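Local coordinates for protein putative Scyalone Dehydratase (Novosphingobium aromaticivorans DSM 12444, PDB 3EF8) that is of unproven function but belongs to the SnoaL-like branch of the NTF2-like fold and is probably a lyase related to scytalone dehydratase, at residues Glu30-Tyr44 against Ala50-Gly62. Numbering follows the deposited sequence.
Sequences EELAALFVEDCEVSY and ATGRDAYKKTLEG
Phe36 and Tyr56 lie face to face at the centre of this contact, where helix 53-59 leans on the hairpin of strands 40-43 and 48-51 at the edge of the NTF2-like cone. The ring centroids are 4.0 Å apart and the planes 26° from parallel, so the stack is slightly splayed and offset. Tyr56 gets there with CG anti to its backbone N (chi1 164°), which sets the ring against Phe36 and Val42 CG2; Tyr44 OH meets its edge in plane, 3.8 Å from Tyr56 CE1. The phenol end, with Leu32 CB against Tyr56 OH, turns to helix 3-25, where Tyr56 OH and Tyr20 OH share a weak hydrogen bond.

Within the hairpin, Val42 and Ala50 form an antiparallel hydrogen-bonded pair, Val42 N to Ala50 O and Ala50 N to Val42 O, each 2.8 Å. Cys40 O takes Gly52 N at the helix N-cap, and Glu38 O takes Arg53 N.

Arg53 stretches fully from CG to NE and ties itself to the type I turn Ala33-Phe36. Its NE gives Ala33 O a nearly straight bond of 2.8 Å (165° at the hydrogen), lying in the guanidinium plane yet above the carbonyl plane; Phe36 N reaches the same oxygen from the opposite face.

The outer side is looser and wet. The Glu38 carboxylate reaches the Arg53 guanidinium and Asp54 through waters, Glu38 OE1 staying 4.5 Å from Arg53 NH1. Farther along, Lys57 passes Ala33 CB, Lys57 CE lies 3.7 Å above the Arg53 guanidinium plane, and the chain ends in a salt bridge with a weak hydrogen bond, Lys57 NZ to Glu30 OE2 at 2.9 Å.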
ATOM      1  N   GLU A  30      -9.348  18.279  14.155  1.00 16.24           N
ATOM      2  CA  GLU A  30     -10.670  17.960  14.689  1.00 16.66           C
ATOM      3  C   GLU A  30     -11.316  16.749  14.054  1.00 16.90           C
ATOM      4  O   GLU A  30     -12.059  15.966  14.698  1.00 19.09           O
ATOM      5  CB  GLU A  30     -11.610  19.164  14.687  1.00 22.99           C
ATOM      6  CG  GLU A  30     -11.369  20.005  15.928  1.00 33.88           C
ATOM      7  CD  GLU A  30     -11.774  19.336  17.277  1.00 43.54           C
ATOM      8  OE1 GLU A  30     -12.955  18.940  17.452  1.00 46.16           O
ATOM      9  OE2 GLU A  30     -10.910  19.281  18.190  1.00 39.03           O
ATOM     10  N   GLU A  31     -11.049  16.541  12.772  1.00 15.02           N
ATOM     11  CA  GLU A  31     -11.554  15.361  12.120  1.00 16.67           C
ATOM     12  C   GLU A  31     -10.833  14.151  12.706  1.00 14.56           C
ATOM     13  O   GLU A  31     -11.412  13.101  12.896  1.00 15.92           O
ATOM     14  CB  GLU A  31     -11.346  15.424  10.603  1.00 14.89           C
ATOM     15  CG  GLU A  31     -12.142  16.466   9.880  1.00 16.05           C
ATOM     16  CD  GLU A  31     -13.630  16.157   9.737  1.00 29.08           C
ATOM     17  OE1 GLU A  31     -14.098  15.041  10.063  1.00 30.09           O
ATOM     18  OE2 GLU A  31     -14.346  17.065   9.272  1.00 40.66           O
ATOM     19  N   LEU A  32      -9.552  14.303  12.976  1.00 14.06           N
ATOM     20  CA  LEU A  32      -8.779  13.193  13.544  1.00 12.64           C
ATOM     21  C   LEU A  32      -9.338  12.799  14.889  1.00 15.12           C
ATOM     22  O   LEU A  32      -9.556  11.609  15.184  1.00 13.11           O
ATOM     23  CB  LEU A  32      -7.326  13.555  13.739  1.00 13.18           C
ATOM     24  CG  LEU A  32      -6.588  13.745  12.433  1.00 12.94           C
ATOM     25  CD1 LEU A  32      -5.213  14.209  12.743  1.00 16.32           C
ATOM     26  CD2 LEU A  32      -6.563  12.508  11.557  1.00 15.87           C
ATOM     27  N   ALA A  33      -9.547  13.793  15.745  1.00 13.69           N
ATOM     28  CA  ALA A  33     -10.043  13.521  17.111  1.00 16.54           C
ATOM     29  C   ALA A  33     -11.436  12.913  17.111  1.00 16.04           C
ATOM     30  O   ALA A  33     -11.807  12.183  18.046  1.00 16.69           O
ATOM     31  CB  ALA A  33     -10.005  14.798  17.974  1.00 17.20           C
ATOM     32  N   ALA A  34     -12.219  13.150  16.076  1.00 14.02           N
ATOM     33  CA  ALA A  34     -13.560  12.575  15.977  1.00 13.47           C
ATOM     34  C   ALA A  34     -13.539  11.065  15.751  1.00 14.72           C
ATOM     35  O   ALA A  34     -14.548  10.387  15.860  1.00 16.96           O
ATOM     36  CB  ALA A  34     -14.366  13.258  14.907  1.00 15.83           C
ATOM     37  N   LEU A  35     -12.357  10.557  15.396  1.00 12.06           N
ATOM     38  CA  LEU A  35     -12.172   9.134  15.107  1.00 13.06           C
ATOM     39  C   LEU A  35     -11.599   8.371  16.289  1.00 13.84           C
ATOM     40  O   LEU A  35     -11.217   7.218  16.144  1.00 12.73           O
ATOM     41  CB  LEU A  35     -11.283   8.959  13.874  1.00 11.25           C
ATOM     42  CG  LEU A  35     -11.902   9.519  12.607  1.00 13.04           C
ATOM     43  CD1 LEU A  35     -10.931   9.386  11.387  1.00 14.14           C
ATOM     44  CD2 LEU A  35     -13.259   8.879  12.293  1.00 15.21           C
ATOM     45  N   PHE A  36     -11.563   9.014  17.451  1.00 12.40           N
ATOM     46  CA  PHE A  36     -11.137   8.377  18.719  1.00 13.67           C
ATOM     47  C   PHE A  36     -12.248   8.479  19.758  1.00 16.12           C
ATOM     48  O   PHE A  36     -12.935   9.502  19.834  1.00 16.98           O
ATOM     49  CB  PHE A  36      -9.906   9.035  19.323  1.00 13.55           C
ATOM     50  CG  PHE A  36      -8.644   8.695  18.618  1.00 15.81           C
ATOM     51  CD1 PHE A  36      -8.383   9.262  17.378  1.00 16.95           C
ATOM     52  CD2 PHE A  36      -7.703   7.826  19.165  1.00 20.17           C
ATOM     53  CE1 PHE A  36      -7.254   8.941  16.695  1.00 19.59           C
ATOM     54  CE2 PHE A  36      -6.541   7.533  18.438  1.00 16.50           C
ATOM     55  CZ  PHE A  36      -6.351   8.101  17.225  1.00 16.73           C
ATOM     56  N   VAL A  37     -12.425   7.394  20.516  1.00 13.66           N
ATOM     57  CA  VAL A  37     -13.334   7.419  21.680  1.00 13.97           C
ATOM     58  C   VAL A  37     -12.702   8.252  22.764  1.00 11.74           C
ATOM     59  O   VAL A  37     -11.496   8.507  22.790  1.00 13.49           O
ATOM     60  CB  VAL A  37     -13.677   5.995  22.195  1.00 13.96           C
ATOM     61  CG1 VAL A  37     -14.427   5.201  21.119  1.00 17.05           C
ATOM     62  CG2 VAL A  37     -12.475   5.274  22.696  1.00 14.72           C
ATOM     63  N   GLU A  38     -13.565   8.662  23.716  1.00 14.64           N
ATOM     64  CA  GLU A  38     -13.072   9.478  24.823  1.00 16.79           C
ATOM     65  C   GLU A  38     -12.025   8.783  25.670  1.00 13.35           C
ATOM     66  O   GLU A  38     -11.008   9.337  26.066  1.00 17.66           O
ATOM     67  CB  GLU A  38     -14.245   9.853  25.741  1.00 18.41           C
ATOM     68  CG  GLU A  38     -13.842  10.615  26.960  1.00 22.45           C
ATOM     69  CD  GLU A  38     -13.311  12.008  26.635  1.00 30.67           C
ATOM     70  OE1 GLU A  38     -13.514  12.493  25.492  1.00 28.33           O
ATOM     71  OE2 GLU A  38     -12.692  12.615  27.544  1.00 35.92           O
ATOM     72  N   ASP A  39     -12.289   7.496  25.888  0.60 15.32           N
ATOM     73  CA  ASP A  39     -11.504   6.648  26.789  0.60 16.84           C
ATOM     74  C   ASP A  39     -10.429   5.885  26.020  0.60 17.69           C
ATOM     75  O   ASP A  39     -10.211   4.684  26.230  0.60 19.01           O
ATOM     76  CB  ASP A  39     -12.413   5.631  27.489  0.60 18.03           C
ATOM     77  CG  ASP A  39     -11.751   4.993  28.698  0.60 21.08           C
ATOM     78  OD1 ASP A  39     -10.614   5.369  29.048  0.60 23.67           O
ATOM     79  OD2 ASP A  39     -12.385   4.124  29.331  0.60 23.20           O
ATOM     80  N   CYS A  40      -9.733   6.611  25.167  1.00 16.53           N
ATOM     81  CA  CYS A  40      -8.697   6.012  24.295  1.00 14.78           C
ATOM     82  C   CYS A  40      -7.314   6.014  24.896  1.00 16.42           C
ATOM     83  O   CYS A  40      -7.020   6.664  25.919  1.00 16.19           O
ATOM     84  CB  CYS A  40      -8.640   6.712  22.926  1.00 13.85           C
ATOM     85  SG  CYS A  40      -8.186   8.486  23.013  1.00 17.27           S
ATOM     86  N   GLU A  41      -6.442   5.237  24.258  1.00 15.22           N
ATOM     87  CA  GLU A  41      -5.028   5.206  24.554  1.00 14.25           C
ATOM     88  C   GLU A  41      -4.247   5.190  23.261  1.00 15.36           C
ATOM     89  O   GLU A  41      -4.598   4.494  22.299  1.00 16.69           O
ATOM     90  CB  GLU A  41      -4.626   3.947  25.311  1.00 17.53           C
ATOM     91  CG  GLU A  41      -5.174   3.885  26.686  1.00 22.10           C
ATOM     92  CD  GLU A  41      -5.014   2.500  27.297  1.00 33.10           C
ATOM     93  OE1 GLU A  41      -4.503   1.569  26.612  1.00 30.79           O
ATOM     94  OE2 GLU A  41      -5.431   2.338  28.461  1.00 34.81           O
ATOM     95  N   VAL A  42      -3.188   5.961  23.251  1.00 13.60           N
ATOM     96  CA  VAL A  42      -2.255   5.996  22.136  1.00 14.29           C
ATOM     97  C   VAL A  42      -0.841   5.865  22.676  1.00 16.89           C
ATOM     98  O   VAL A  42      -0.442   6.554  23.612  1.00 16.31           O
ATOM     99  CB  VAL A  42      -2.451   7.262  21.264  1.00 16.68           C
ATOM    100  CG1 VAL A  42      -1.545   7.266  20.102  1.00 21.54           C
ATOM    101  CG2 VAL A  42      -3.865   7.338  20.760  1.00 16.71           C
ATOM    102  N   SER A  43      -0.074   4.961  22.079  1.00 13.34           N
ATOM    103  CA  SER A  43       1.298   4.727  22.459  1.00 14.48           C
ATOM    104  C   SER A  43       2.197   4.845  21.272  1.00 15.62           C
ATOM    105  O   SER A  43       2.128   4.040  20.338  1.00 12.96           O
ATOM    106  CB  SER A  43       1.479   3.355  23.089  1.00 16.56           C
ATOM    107  OG  SER A  43       2.828   3.102  23.380  1.00 17.78           O
ATOM    108  N   TYR A  44       3.105   5.811  21.335  1.00 19.18           N
ATOM    109  CA  TYR A  44       4.106   5.992  20.299  1.00 20.47           C
ATOM    110  C   TYR A  44       5.519   5.610  20.759  1.00 19.16           C
ATOM    111  O   TYR A  44       6.390   5.352  19.929  1.00 19.58           O
ATOM    112  CB  TYR A  44       4.091   7.417  19.769  1.00 22.04           C
ATOM    113  CG  TYR A  44       2.757   7.862  19.231  1.00 22.75           C
ATOM    114  CD1 TYR A  44       2.113   7.133  18.233  1.00 24.32           C
ATOM    115  CD2 TYR A  44       2.146   9.024  19.699  1.00 30.91           C
ATOM    116  CE1 TYR A  44       0.895   7.535  17.718  1.00 30.59           C
ATOM    117  CE2 TYR A  44       0.930   9.441  19.199  1.00 33.78           C
ATOM    118  CZ  TYR A  44       0.307   8.698  18.204  1.00 34.76           C
ATOM    119  OH  TYR A  44      -0.908   9.105  17.699  1.00 35.96           O
ATOM    120  N   ALA A  50      -0.641   9.109  24.813  1.00 22.66           N
ATOM    121  CA  ALA A  50      -1.788   9.852  25.312  1.00 21.35           C
ATOM    122  C   ALA A  50      -2.794   8.926  25.919  1.00 20.94           C
ATOM    123  O   ALA A  50      -3.063   7.833  25.391  1.00 16.42           O
ATOM    124  CB  ALA A  50      -2.418  10.660  24.191  1.00 22.62           C
ATOM    125  N   THR A  51      -3.315   9.358  27.070  1.00 18.58           N
ATOM    126  CA  THR A  51      -4.369   8.690  27.771  1.00 18.37           C
ATOM    127  C   THR A  51      -5.571   9.617  27.725  1.00 19.68           C
ATOM    128  O   THR A  51      -5.556  10.709  28.304  1.00 19.95           O
ATOM    129  CB  THR A  51      -3.950   8.305  29.229  1.00 20.17           C
ATOM    130  OG1 THR A  51      -2.888   7.330  29.179  1.00 24.96           O
ATOM    131  CG2 THR A  51      -5.143   7.766  29.980  1.00 24.92           C
ATOM    132  N   GLY A  52      -6.589   9.175  27.011  1.00 18.10           N
ATOM    133  CA  GLY A  52      -7.801   9.914  26.793  1.00 16.06           C
ATOM    134  C   GLY A  52      -7.722  10.860  25.592  1.00 14.58           C
ATOM    135  O   GLY A  52      -6.649  11.276  25.134  1.00 15.22           O
ATOM    136  N   ARG A  53      -8.890  11.199  25.111  1.00 14.04           N
ATOM    137  CA  ARG A  53      -9.015  11.929  23.853  1.00 13.61           C
ATOM    138  C   ARG A  53      -8.440  13.340  23.908  1.00 15.14           C
ATOM    139  O   ARG A  53      -7.865  13.812  22.938  1.00 16.89           O
ATOM    140  CB  ARG A  53     -10.452  11.925  23.389  1.00 15.46           C
ATOM    141  CG  ARG A  53     -10.742  12.645  22.120  1.00 17.17           C
ATOM    142  CD  ARG A  53     -12.172  12.384  21.796  1.00 21.47           C
ATOM    143  NE  ARG A  53     -12.616  13.074  20.616  1.00 26.03           N
ATOM    144  CZ  ARG A  53     -13.237  14.241  20.605  1.00 34.14           C
ATOM    145  NH1 ARG A  53     -13.486  14.874  21.732  1.00 31.84           N
ATOM    146  NH2 ARG A  53     -13.616  14.768  19.450  1.00 30.51           N
ATOM    147  N   ASP A  54      -8.577  14.028  25.046  1.00 16.93           N
ATOM    148  CA  ASP A  54      -8.048  15.390  25.139  1.00 17.24           C
ATOM    149  C   ASP A  54      -6.546  15.391  25.070  1.00 17.17           C
ATOM    150  O   ASP A  54      -5.965  16.239  24.407  1.00 18.78           O
ATOM    151  CB  ASP A  54      -8.513  16.106  26.422  1.00 16.86           C
ATOM    152  CG  ASP A  54      -9.939  16.590  26.348  1.00 18.13           C
ATOM    153  OD1 ASP A  54     -10.612  16.507  25.303  1.00 15.35           O
ATOM    154  OD2 ASP A  54     -10.444  17.042  27.403  1.00 18.34           O
ATOM    155  N   ALA A  55      -5.907  14.440  25.753  1.00 15.92           N
ATOM    156  CA  ALA A  55      -4.445  14.295  25.705  1.00 16.48           C
ATOM    157  C   ALA A  55      -4.027  13.980  24.260  1.00 17.01           C
ATOM    158  O   ALA A  55      -2.995  14.444  23.803  1.00 18.39           O
ATOM    159  CB  ALA A  55      -3.931  13.211  26.687  1.00 18.00           C
ATOM    160  N   TYR A  56      -4.824  13.163  23.575  1.00 18.92           N
ATOM    161  CA  TYR A  56      -4.515  12.793  22.178  1.00 18.97           C
ATOM    162  C   TYR A  56      -4.568  14.057  21.308  1.00 18.18           C
ATOM    163  O   TYR A  56      -3.669  14.332  20.472  1.00 18.63           O
ATOM    164  CB  TYR A  56      -5.466  11.705  21.633  1.00 17.75           C
ATOM    165  CG  TYR A  56      -5.402  11.609  20.113  1.00 18.21           C
ATOM    166  CD1 TYR A  56      -4.293  11.073  19.488  1.00 23.08           C
ATOM    167  CD2 TYR A  56      -6.394  12.144  19.327  1.00 17.12           C
ATOM    168  CE1 TYR A  56      -4.201  11.051  18.074  1.00 17.84           C
ATOM    169  CE2 TYR A  56      -6.322  12.126  17.947  1.00 21.63           C
ATOM    170  CZ  TYR A  56      -5.241  11.553  17.322  1.00 20.21           C
ATOM    171  OH  TYR A  56      -5.145  11.541  15.930  1.00 24.81           O
ATOM    172  N   LYS A  57      -5.586  14.869  21.542  1.00 16.72           N
ATOM    173  CA  LYS A  57      -5.745  16.102  20.772  1.00 17.90           C
ATOM    174  C   LYS A  57      -4.487  16.944  20.903  1.00 19.05           C
ATOM    175  O   LYS A  57      -4.052  17.589  19.956  1.00 20.83           O
ATOM    176  CB  LYS A  57      -6.952  16.921  21.267  1.00 19.96           C
ATOM    177  CG  LYS A  57      -8.331  16.390  20.878  1.00 19.23           C
ATOM    178  CD  LYS A  57      -9.447  17.402  21.295  1.00 26.56           C
ATOM    179  CE  LYS A  57     -10.683  17.305  20.392  1.00 34.19           C
ATOM    180  NZ  LYS A  57     -11.817  18.214  20.736  1.00 26.27           N
ATOM    181  N   LYS A  58      -3.880  16.918  22.086  1.00 20.62           N
ATOM    182  CA  LYS A  58      -2.703  17.743  22.351  1.00 21.89           C
ATOM    183  C   LYS A  58      -1.514  17.278  21.542  1.00 22.31           C
ATOM    184  O   LYS A  58      -0.628  18.077  21.216  1.00 24.67           O
ATOM    185  CB  LYS A  58      -2.322  17.749  23.840  1.00 26.13           C
ATOM    186  CG  LYS A  58      -3.359  18.399  24.728  1.00 29.37           C
ATOM    187  N   THR A  59      -1.504  15.993  21.192  1.00 23.18           N
ATOM    188  CA  THR A  59      -0.366  15.430  20.451  1.00 23.62           C
ATOM    189  C   THR A  59      -0.404  15.888  18.998  1.00 25.02           C
ATOM    190  O   THR A  59       0.556  15.697  18.245  1.00 26.92           O
ATOM    191  CB  THR A  59      -0.314  13.883  20.446  1.00 23.01           C
ATOM    192  OG1 THR A  59      -1.378  13.347  19.649  1.00 25.86           O
ATOM    193  CG2 THR A  59      -0.333  13.307  21.867  1.00 26.36           C
ATOM    194  N   LEU A  60      -1.498  16.530  18.624  1.00 22.48           N
ATOM    195  CA  LEU A  60      -1.724  16.937  17.235  1.00 24.19           C
ATOM    196  C   LEU A  60      -1.284  18.356  17.016  1.00 26.91           C
ATOM    197  O   LEU A  60      -1.214  18.852  15.876  1.00 26.75           O
ATOM    198  CB  LEU A  60      -3.188  16.821  16.855  1.00 23.20           C
ATOM    199  CG  LEU A  60      -3.761  15.407  16.943  1.00 20.64           C
ATOM    200  CD1 LEU A  60      -5.204  15.391  16.548  1.00 17.88           C
ATOM    201  CD2 LEU A  60      -2.975  14.443  16.070  1.00 25.42           C
ATOM    202  N   GLU A  61      -0.989  19.018  18.120  1.00 26.18           N
ATOM    203  CA  GLU A  61      -0.544  20.401  18.054  1.00 27.92           C
ATOM    204  C   GLU A  61       0.758  20.497  17.249  1.00 28.87           C
ATOM    205  O   GLU A  61       1.717  19.746  17.475  1.00 30.89           O
ATOM    206  CB  GLU A  61      -0.353  20.972  19.473  1.00 27.51           C
ATOM    207  N   GLY A  62       0.781  21.418  16.297  1.00 27.26           N
ATOM    208  CA  GLY A  62       2.018  21.703  15.563  1.00 29.19           C
ATOM    209  C   GLY A  62       2.196  20.985  14.240  1.00 29.68           C
ATOM    210  O   GLY A  62       3.174  21.238  13.513  1.00 28.21           O
TER
HETATM  211  O   HOH W   1     -10.108  13.432  27.412  1.00 18.85           O
HETATM  212  O   HOH W   2     -12.517  14.778  24.529  1.00 22.97           O
HETATM  213  O   HOH W   3     -13.089  15.160  28.481  1.00 25.07           O
HETATM  214  O   HOH W   4      -0.879  11.803  17.332  1.00 31.01           O